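Long-range contact in telomerase reverse transcriptase (Candida albicans SC5314, PDB 6ZDQ), which probably elongates telomeres as the reverse transcriptase of telomerase, adding simple sequence repeats to chromosome ends by copying a template within the enzyme's RNA component: residues W199-Y210 with I232-V243. Residues are numbered along the deposited sequence; the frame is centred on the assembly and turned at random.
Sequences WKELYESWVSKY and IKLIPKRSSFRV
F241 fills the hollow between W199 and W206, two indoles set two helical turns apart on the same helix, and the three rings form an aromatic cluster. Its ring presents an edge to the face of W206, the planes at 73°, while CB of F241 lies over the five-membered ring of that indole in a CH-pi contact, 3.5 Å from the centroid. With CG of W206 anti to the backbone N (chi1 -162°), the indole reaches out from the helix and spreads over the start of strand 241-243; at its far end CH2 of W206 meets CB of S240 at 3.5 Å. From the W199 side, CZ3 comes to 3.5 Å from CE1 of F241, and CH2 of the same indole rests on CB of L234.

L234 is the second bump. Its CD1 methyl enters the groove between Y203 and V207, 3.7 Å from CD1 of Y203, while its other methyl, CD2, meets the W206 indole. V243 fits one turn further along, where CG2 sits over the centre of the Y210 ring, 3.8 Å from the centroid. Y203 reaches toward the I232 end of strand 232-236, where its OH donates to O of I232 (3.1 Å), approaching from above the carbonyl plane; a methyl of V207 lies on a face of the same phenol ring.

Helix 199-210, within the telomerase RNA-binding domain family region, thus packs across one face of a β-hairpin, its axis at 106° to strand 232-236 and 9.8 Å from it at closest approach. Strand 241-247 is an edge strand of a mixed sheet; beyond 229-236 comes strand 436-440, whose V439 touches Y203 and I232, while Y179 stacks on W199.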
ATOM      1  N   TRP A 199     -17.377   4.631  15.593  1.00120.43           N
ATOM      2  CA  TRP A 199     -15.915   4.613  15.600  1.00 97.59           C
ATOM      3  C   TRP A 199     -15.350   5.152  16.908  1.00112.52           C
ATOM      4  O   TRP A 199     -14.384   4.598  17.446  1.00113.29           O
ATOM      5  CB  TRP A 199     -15.368   5.410  14.417  1.00105.29           C
ATOM      6  CG  TRP A 199     -13.877   5.602  14.474  1.00126.29           C
ATOM      7  CD1 TRP A 199     -13.209   6.706  14.920  1.00117.61           C
ATOM      8  CD2 TRP A 199     -12.874   4.656  14.086  1.00 99.24           C
ATOM      9  NE1 TRP A 199     -11.853   6.508  14.827  1.00 92.02           N
ATOM     10  CE2 TRP A 199     -11.621   5.258  14.319  1.00100.58           C
ATOM     11  CE3 TRP A 199     -12.913   3.360  13.561  1.00102.75           C
ATOM     12  CZ2 TRP A 199     -10.418   4.608  14.045  1.00124.52           C
ATOM     13  CZ3 TRP A 199     -11.718   2.717  13.289  1.00105.70           C
ATOM     14  CH2 TRP A 199     -10.487   3.342  13.532  1.00120.97           C
ATOM     15  N   LYS A 200     -15.926   6.241  17.427  1.00110.29           N
ATOM     16  CA  LYS A 200     -15.425   6.823  18.670  1.00101.09           C
ATOM     17  C   LYS A 200     -15.501   5.828  19.823  1.00109.53           C
ATOM     18  O   LYS A 200     -14.627   5.816  20.699  1.00100.10           O
ATOM     19  CB  LYS A 200     -16.199   8.098  19.001  1.00114.05           C
ATOM     20  CG  LYS A 200     -15.896   9.260  18.066  1.00124.92           C
ATOM     21  CD  LYS A 200     -16.731  10.483  18.419  1.00146.47           C
ATOM     22  CE  LYS A 200     -16.347  11.679  17.562  1.00126.65           C
ATOM     23  NZ  LYS A 200     -16.475  11.390  16.107  1.00121.45           N
ATOM     24  N   GLU A 201     -16.539   4.987  19.844  1.00113.10           N
ATOM     25  CA  GLU A 201     -16.625   3.944  20.863  1.00123.20           C
ATOM     26  C   GLU A 201     -15.552   2.881  20.658  1.00114.58           C
ATOM     27  O   GLU A 201     -14.897   2.452  21.616  1.00120.87           O
ATOM     28  CB  GLU A 201     -18.017   3.308  20.857  1.00123.16           C
ATOM     29  CG  GLU A 201     -19.086   4.123  21.570  1.00117.08           C
ATOM     30  CD  GLU A 201     -20.423   3.405  21.635  1.00117.41           C
ATOM     31  OE1 GLU A 201     -21.013   3.141  20.565  1.00111.36           O
ATOM     32  OE2 GLU A 201     -20.879   3.100  22.757  1.00125.20           O
ATOM     33  N   LEU A 202     -15.363   2.438  19.412  1.00118.30           N
ATOM     34  CA  LEU A 202     -14.322   1.455  19.119  1.00 99.81           C
ATOM     35  C   LEU A 202     -12.934   2.013  19.406  1.00107.77           C
ATOM     36  O   LEU A 202     -12.086   1.323  19.987  1.00107.31           O
ATOM     37  CB  LEU A 202     -14.425   1.002  17.663  1.00 98.27           C
ATOM     38  CG  LEU A 202     -15.638   0.148  17.299  1.00 98.87           C
ATOM     39  CD1 LEU A 202     -15.733  -0.019  15.795  1.00105.84           C
ATOM     40  CD2 LEU A 202     -15.556  -1.205  17.984  1.00100.99           C
ATOM     41  N   TYR A 203     -12.680   3.257  18.994  1.00 99.80           N
ATOM     42  CA  TYR A 203     -11.379   3.878  19.229  1.00 98.22           C
ATOM     43  C   TYR A 203     -11.081   3.985  20.719  1.00113.79           C
ATOM     44  O   TYR A 203     -10.016   3.559  21.183  1.00117.26           O
ATOM     45  CB  TYR A 203     -11.336   5.256  18.567  1.00 98.41           C
ATOM     46  CG  TYR A 203      -9.994   5.954  18.640  1.00102.33           C
ATOM     47  CD1 TYR A 203      -9.033   5.756  17.656  1.00105.69           C
ATOM     48  CD2 TYR A 203      -9.693   6.819  19.684  1.00108.68           C
ATOM     49  CE1 TYR A 203      -7.809   6.394  17.713  1.00100.76           C
ATOM     50  CE2 TYR A 203      -8.470   7.462  19.752  1.00117.56           C
ATOM     51  CZ  TYR A 203      -7.533   7.246  18.764  1.00106.73           C
ATOM     52  OH  TYR A 203      -6.317   7.885  18.827  1.00130.80           O
ATOM     53  N   GLU A 204     -12.015   4.552  21.488  1.00129.14           N
ATOM     54  CA  GLU A 204     -11.805   4.711  22.925  1.00137.47           C
ATOM     55  C   GLU A 204     -11.586   3.367  23.607  1.00136.22           C
ATOM     56  O   GLU A 204     -10.702   3.234  24.461  1.00142.41           O
ATOM     57  CB  GLU A 204     -12.997   5.445  23.546  1.00132.72           C
ATOM     58  CG  GLU A 204     -13.012   5.472  25.070  1.00149.89           C
ATOM     59  CD  GLU A 204     -11.987   6.422  25.663  1.00168.38           C
ATOM     60  OE1 GLU A 204     -11.722   6.321  26.880  1.00158.07           O
ATOM     61  OE2 GLU A 204     -11.449   7.270  24.919  1.00169.15           O
ATOM     62  N   SER A 205     -12.381   2.359  23.242  1.00125.94           N
ATOM     63  CA  SER A 205     -12.247   1.039  23.855  1.00122.66           C
ATOM     64  C   SER A 205     -10.888   0.419  23.553  1.00108.43           C
ATOM     65  O   SER A 205     -10.178  -0.025  24.463  1.00119.03           O
ATOM     66  CB  SER A 205     -13.374   0.125  23.373  1.00110.87           C
ATOM     67  OG  SER A 205     -13.197  -1.203  23.836  1.00114.66           O
ATOM     68  N   TRP A 206     -10.513   0.368  22.273  1.00104.30           N
ATOM     69  CA  TRP A 206      -9.299  -0.340  21.884  1.00118.26           C
ATOM     70  C   TRP A 206      -8.047   0.360  22.403  1.00124.09           C
ATOM     71  O   TRP A 206      -7.144  -0.285  22.947  1.00117.33           O
ATOM     72  CB  TRP A 206      -9.242  -0.488  20.363  1.00103.64           C
ATOM     73  CG  TRP A 206      -8.293  -1.554  19.912  1.00122.08           C
ATOM     74  CD1 TRP A 206      -6.953  -1.420  19.689  1.00121.77           C
ATOM     75  CD2 TRP A 206      -8.610  -2.924  19.636  1.00119.61           C
ATOM     76  NE1 TRP A 206      -6.417  -2.620  19.290  1.00105.81           N
ATOM     77  CE2 TRP A 206      -7.414  -3.559  19.248  1.00114.55           C
ATOM     78  CE3 TRP A 206      -9.789  -3.674  19.678  1.00108.75           C
ATOM     79  CZ2 TRP A 206      -7.363  -4.908  18.903  1.00113.62           C
ATOM     80  CZ3 TRP A 206      -9.737  -5.014  19.337  1.00122.69           C
ATOM     81  CH2 TRP A 206      -8.532  -5.616  18.955  1.00126.90           C
ATOM     82  N   VAL A 207      -7.972   1.683  22.235  1.00123.80           N
ATOM     83  CA  VAL A 207      -6.769   2.418  22.617  1.00115.92           C
ATOM     84  C   VAL A 207      -6.553   2.361  24.126  1.00122.34           C
ATOM     85  O   VAL A 207      -5.420   2.204  24.597  1.00127.12           O
ATOM     86  CB  VAL A 207      -6.839   3.868  22.103  1.00112.36           C
ATOM     87  CG1 VAL A 207      -5.644   4.670  22.597  1.00103.52           C
ATOM     88  CG2 VAL A 207      -6.897   3.887  20.583  1.00100.63           C
ATOM     89  N   SER A 208      -7.629   2.485  24.909  1.00108.80           N
ATOM     90  CA  SER A 208      -7.487   2.448  26.363  1.00134.20           C
ATOM     91  C   SER A 208      -6.984   1.089  26.834  1.00124.07           C
ATOM     92  O   SER A 208      -6.178   1.005  27.768  1.00112.47           O
ATOM     93  CB  SER A 208      -8.818   2.790  27.033  1.00110.54           C
ATOM     94  OG  SER A 208      -9.810   1.828  26.724  1.00129.67           O
ATOM     95  N   LYS A 209      -7.447   0.011  26.194  1.00114.83           N
ATOM     96  CA  LYS A 209      -6.936  -1.317  26.519  1.00111.71           C
ATOM     97  C   LYS A 209      -5.497  -1.477  26.048  1.00115.91           C
ATOM     98  O   LYS A 209      -4.665  -2.062  26.751  1.00116.61           O
ATOM     99  CB  LYS A 209      -7.828  -2.384  25.886  1.00123.87           C
ATOM    100  CG  LYS A 209      -7.626  -3.788  26.431  1.00113.64           C
ATOM    101  CD  LYS A 209      -8.391  -4.815  25.607  1.00128.57           C
ATOM    102  CE  LYS A 209      -9.816  -4.359  25.311  1.00112.83           C
ATOM    103  NZ  LYS A 209     -10.604  -4.098  26.546  1.00136.51           N
ATOM    104  N   TYR A 210      -5.190  -0.963  24.855  1.00121.90           N
ATOM    105  CA  TYR A 210      -3.832  -1.031  24.326  1.00108.81           C
ATOM    106  C   TYR A 210      -2.855  -0.249  25.197  1.00112.03           C
ATOM    107  O   TYR A 210      -1.741  -0.715  25.465  1.00123.27           O
ATOM    108  CB  TYR A 210      -3.821  -0.510  22.889  1.00106.61           C
ATOM    109  CG  TYR A 210      -2.467  -0.509  22.217  1.00120.63           C
ATOM    110  CD1 TYR A 210      -1.956  -1.663  21.640  1.00121.65           C
ATOM    111  CD2 TYR A 210      -1.711   0.654  22.138  1.00109.46           C
ATOM    112  CE1 TYR A 210      -0.724  -1.664  21.016  1.00121.24           C
ATOM    113  CE2 TYR A 210      -0.479   0.663  21.518  1.00113.70           C
ATOM    114  CZ  TYR A 210       0.010  -0.498  20.958  1.00122.58           C
ATOM    115  OH  TYR A 210       1.237  -0.493  20.337  1.00120.46           O
ATOM    116  N   ILE A 232      -1.590   8.614  16.933  1.00102.05           N
ATOM    117  CA  ILE A 232      -2.057   7.240  17.076  1.00127.02           C
ATOM    118  C   ILE A 232      -3.338   7.052  16.272  1.00107.74           C
ATOM    119  O   ILE A 232      -4.319   7.779  16.461  1.00100.37           O
ATOM    120  CB  ILE A 232      -2.268   6.885  18.553  1.00120.42           C
ATOM    121  CG1 ILE A 232      -0.947   7.009  19.317  1.00113.55           C
ATOM    122  CG2 ILE A 232      -2.840   5.481  18.690  1.00100.03           C
ATOM    123  CD1 ILE A 232      -1.050   6.651  20.781  1.00111.25           C
ATOM    124  N   LYS A 233      -3.327   6.077  15.366  1.00 98.53           N
ATOM    125  CA  LYS A 233      -4.488   5.727  14.562  1.00104.22           C
ATOM    126  C   LYS A 233      -4.664   4.214  14.557  1.00111.15           C
ATOM    127  O   LYS A 233      -3.745   3.460  14.885  1.00119.88           O
ATOM    128  CB  LYS A 233      -4.356   6.259  13.127  1.00106.81           C
ATOM    129  CG  LYS A 233      -4.300   7.777  13.034  1.00101.19           C
ATOM    130  CD  LYS A 233      -4.190   8.242  11.590  1.00131.62           C
ATOM    131  CE  LYS A 233      -4.149   9.762  11.495  1.00137.71           C
ATOM    132  NZ  LYS A 233      -4.002  10.240  10.092  1.00131.15           N
ATOM    133  N   LEU A 234      -5.864   3.773  14.182  1.00 94.45           N
ATOM    134  CA  LEU A 234      -6.223   2.362  14.181  1.00 97.83           C
ATOM    135  C   LEU A 234      -6.456   1.864  12.759  1.00107.28           C
ATOM    136  O   LEU A 234      -7.068   2.558  11.939  1.00 92.80           O
ATOM    137  CB  LEU A 234      -7.473   2.113  15.031  1.00109.44           C
ATOM    138  CG  LEU A 234      -7.324   2.333  16.538  1.00 96.59           C
ATOM    139  CD1 LEU A 234      -8.653   2.133  17.242  1.00 97.03           C
ATOM    140  CD2 LEU A 234      -6.269   1.401  17.112  1.00114.52           C
ATOM    141  N   ILE A 235      -5.968   0.658  12.479  1.00 95.04           N
ATOM    142  CA  ILE A 235      -6.133   0.011  11.177  1.00103.40           C
ATOM    143  C   ILE A 235      -6.680  -1.399  11.385  1.00103.97           C
ATOM    144  O   ILE A 235      -5.980  -2.255  11.946  1.00134.00           O
ATOM    145  CB  ILE A 235      -4.807  -0.024  10.399  1.00 95.21           C
ATOM    146  CG1 ILE A 235      -4.266   1.391  10.186  1.00 94.40           C
ATOM    147  CG2 ILE A 235      -4.994  -0.721   9.064  1.00 95.21           C
ATOM    148  CD1 ILE A 235      -5.137   2.250   9.296  1.00 92.78           C
ATOM    149  N   PRO A 236      -7.910  -1.687  10.956  1.00101.84           N
ATOM    150  CA  PRO A 236      -8.484  -3.026  11.172  1.00119.78           C
ATOM    151  C   PRO A 236      -7.988  -4.012  10.124  1.00 99.94           C
ATOM    152  O   PRO A 236      -8.116  -3.770   8.921  1.00 96.89           O
ATOM    153  CB  PRO A 236      -9.992  -2.788  11.042  1.00138.55           C
ATOM    154  CG  PRO A 236     -10.092  -1.625  10.089  1.00104.33           C
ATOM    155  CD  PRO A 236      -8.870  -0.764  10.324  1.00 96.50           C
ATOM    156  N   LYS A 237      -7.413  -5.130  10.576  1.00130.94           N
ATOM    157  CA  LYS A 237      -6.758  -6.010   9.608  1.00156.58           C
ATOM    158  C   LYS A 237      -7.754  -6.919   8.893  1.00170.56           C
ATOM    159  O   LYS A 237      -7.947  -6.808   7.678  1.00178.73           O
ATOM    160  CB  LYS A 237      -5.690  -6.846  10.322  1.00136.57           C
ATOM    161  CG  LYS A 237      -4.725  -6.032  11.166  1.00123.53           C
ATOM    162  CD  LYS A 237      -4.033  -6.896  12.209  1.00131.20           C
ATOM    163  CE  LYS A 237      -3.292  -8.053  11.566  1.00159.43           C
ATOM    164  NZ  LYS A 237      -2.649  -8.931  12.583  1.00140.42           N
ATOM    165  N   ARG A 238      -8.399  -7.834   9.629  1.00172.28           N
ATOM    166  CA  ARG A 238      -9.681  -8.401   9.218  1.00157.51           C
ATOM    167  C   ARG A 238     -10.705  -8.509  10.339  1.00156.24           C
ATOM    168  O   ARG A 238     -11.903  -8.576  10.048  1.00160.10           O
ATOM    169  CB  ARG A 238      -9.484  -9.787   8.594  1.00169.98           C
ATOM    170  CG  ARG A 238      -8.914  -9.757   7.183  1.00182.39           C
ATOM    171  CD  ARG A 238      -8.906 -11.139   6.548  1.00185.94           C
ATOM    172  NE  ARG A 238      -8.194 -12.115   7.368  1.00194.64           N
ATOM    173  CZ  ARG A 238      -6.895 -12.382   7.262  1.00201.87           C
ATOM    174  NH1 ARG A 238      -6.153 -11.747   6.365  1.00193.76           N
ATOM    175  NH2 ARG A 238      -6.338 -13.286   8.057  1.00203.96           N
ATOM    176  N   SER A 239     -10.282  -8.560  11.603  1.00155.56           N
ATOM    177  CA  SER A 239     -11.176  -8.783  12.730  1.00157.55           C
ATOM    178  C   SER A 239     -10.811  -7.985  13.971  1.00150.02           C
ATOM    179  O   SER A 239     -11.624  -7.920  14.900  1.00145.08           O
ATOM    180  CB  SER A 239     -11.208 -10.272  13.103  1.00145.42           C
ATOM    181  OG  SER A 239      -9.939 -10.696  13.567  1.00161.78           O
ATOM    182  N   SER A 240      -9.611  -7.416  14.031  1.00131.86           N
ATOM    183  CA  SER A 240      -9.130  -6.656  15.175  1.00129.04           C
ATOM    184  C   SER A 240      -8.508  -5.375  14.639  1.00122.64           C
ATOM    185  O   SER A 240      -8.593  -5.077  13.444  1.00121.54           O
ATOM    186  CB  SER A 240      -8.138  -7.484  16.003  1.00135.12           C
ATOM    187  OG  SER A 240      -7.074  -7.953  15.193  1.00121.60           O
ATOM    188  N   PHE A 241      -7.870  -4.610  15.519  1.00112.71           N
ATOM    189  CA  PHE A 241      -7.278  -3.331  15.159  1.00116.09           C
ATOM    190  C   PHE A 241      -5.763  -3.381  15.301  1.00112.00           C
ATOM    191  O   PHE A 241      -5.236  -3.902  16.288  1.00106.02           O
ATOM    192  CB  PHE A 241      -7.837  -2.200  16.028  1.00111.30           C
ATOM    193  CG  PHE A 241      -9.192  -1.714  15.600  1.00123.57           C
ATOM    194  CD1 PHE A 241      -9.345  -1.006  14.420  1.00 97.08           C
ATOM    195  CD2 PHE A 241     -10.310  -1.950  16.384  1.00128.65           C
ATOM    196  CE1 PHE A 241     -10.587  -0.550  14.024  1.00104.75           C
ATOM    197  CE2 PHE A 241     -11.556  -1.495  15.995  1.00 98.31           C
ATOM    198  CZ  PHE A 241     -11.694  -0.796  14.813  1.00121.33           C
ATOM    199  N   ARG A 242      -5.068  -2.844  14.303  1.00101.14           N
ATOM    200  CA  ARG A 242      -3.632  -2.621  14.374  1.00109.35           C
ATOM    201  C   ARG A 242      -3.378  -1.163  14.731  1.00113.15           C
ATOM    202  O   ARG A 242      -4.027  -0.260  14.194  1.00112.33           O
ATOM    203  CB  ARG A 242      -2.954  -2.963  13.047  1.00100.54           C
ATOM    204  CG  ARG A 242      -1.467  -2.656  13.011  1.00109.38           C
ATOM    205  CD  ARG A 242      -0.957  -2.598  11.583  1.00102.53           C
ATOM    206  NE  ARG A 242      -1.080  -3.883  10.903  1.00114.45           N
ATOM    207  CZ  ARG A 242      -0.869  -4.060   9.603  1.00105.68           C
ATOM    208  NH1 ARG A 242      -0.528  -3.030   8.841  1.00101.32           N
ATOM    209  NH2 ARG A 242      -1.002  -5.264   9.063  1.00103.63           N
ATOM    210  N   VAL A 243      -2.437  -0.935  15.641  1.00111.42           N
ATOM    211  CA  VAL A 243      -2.133   0.402  16.133  1.00108.20           C
ATOM    212  C   VAL A 243      -0.862   0.886  15.453  1.00108.39           C
ATOM    213  O   VAL A 243       0.202   0.268  15.587  1.00117.59           O
ATOM    214  CB  VAL A 243      -1.982   0.421  17.662  1.00114.63           C
ATOM    215  CG1 VAL A 243      -1.808   1.849  18.156  1.00113.50           C
ATOM    216  CG2 VAL A 243      -3.185  -0.236  18.320  1.00122.74           C
TER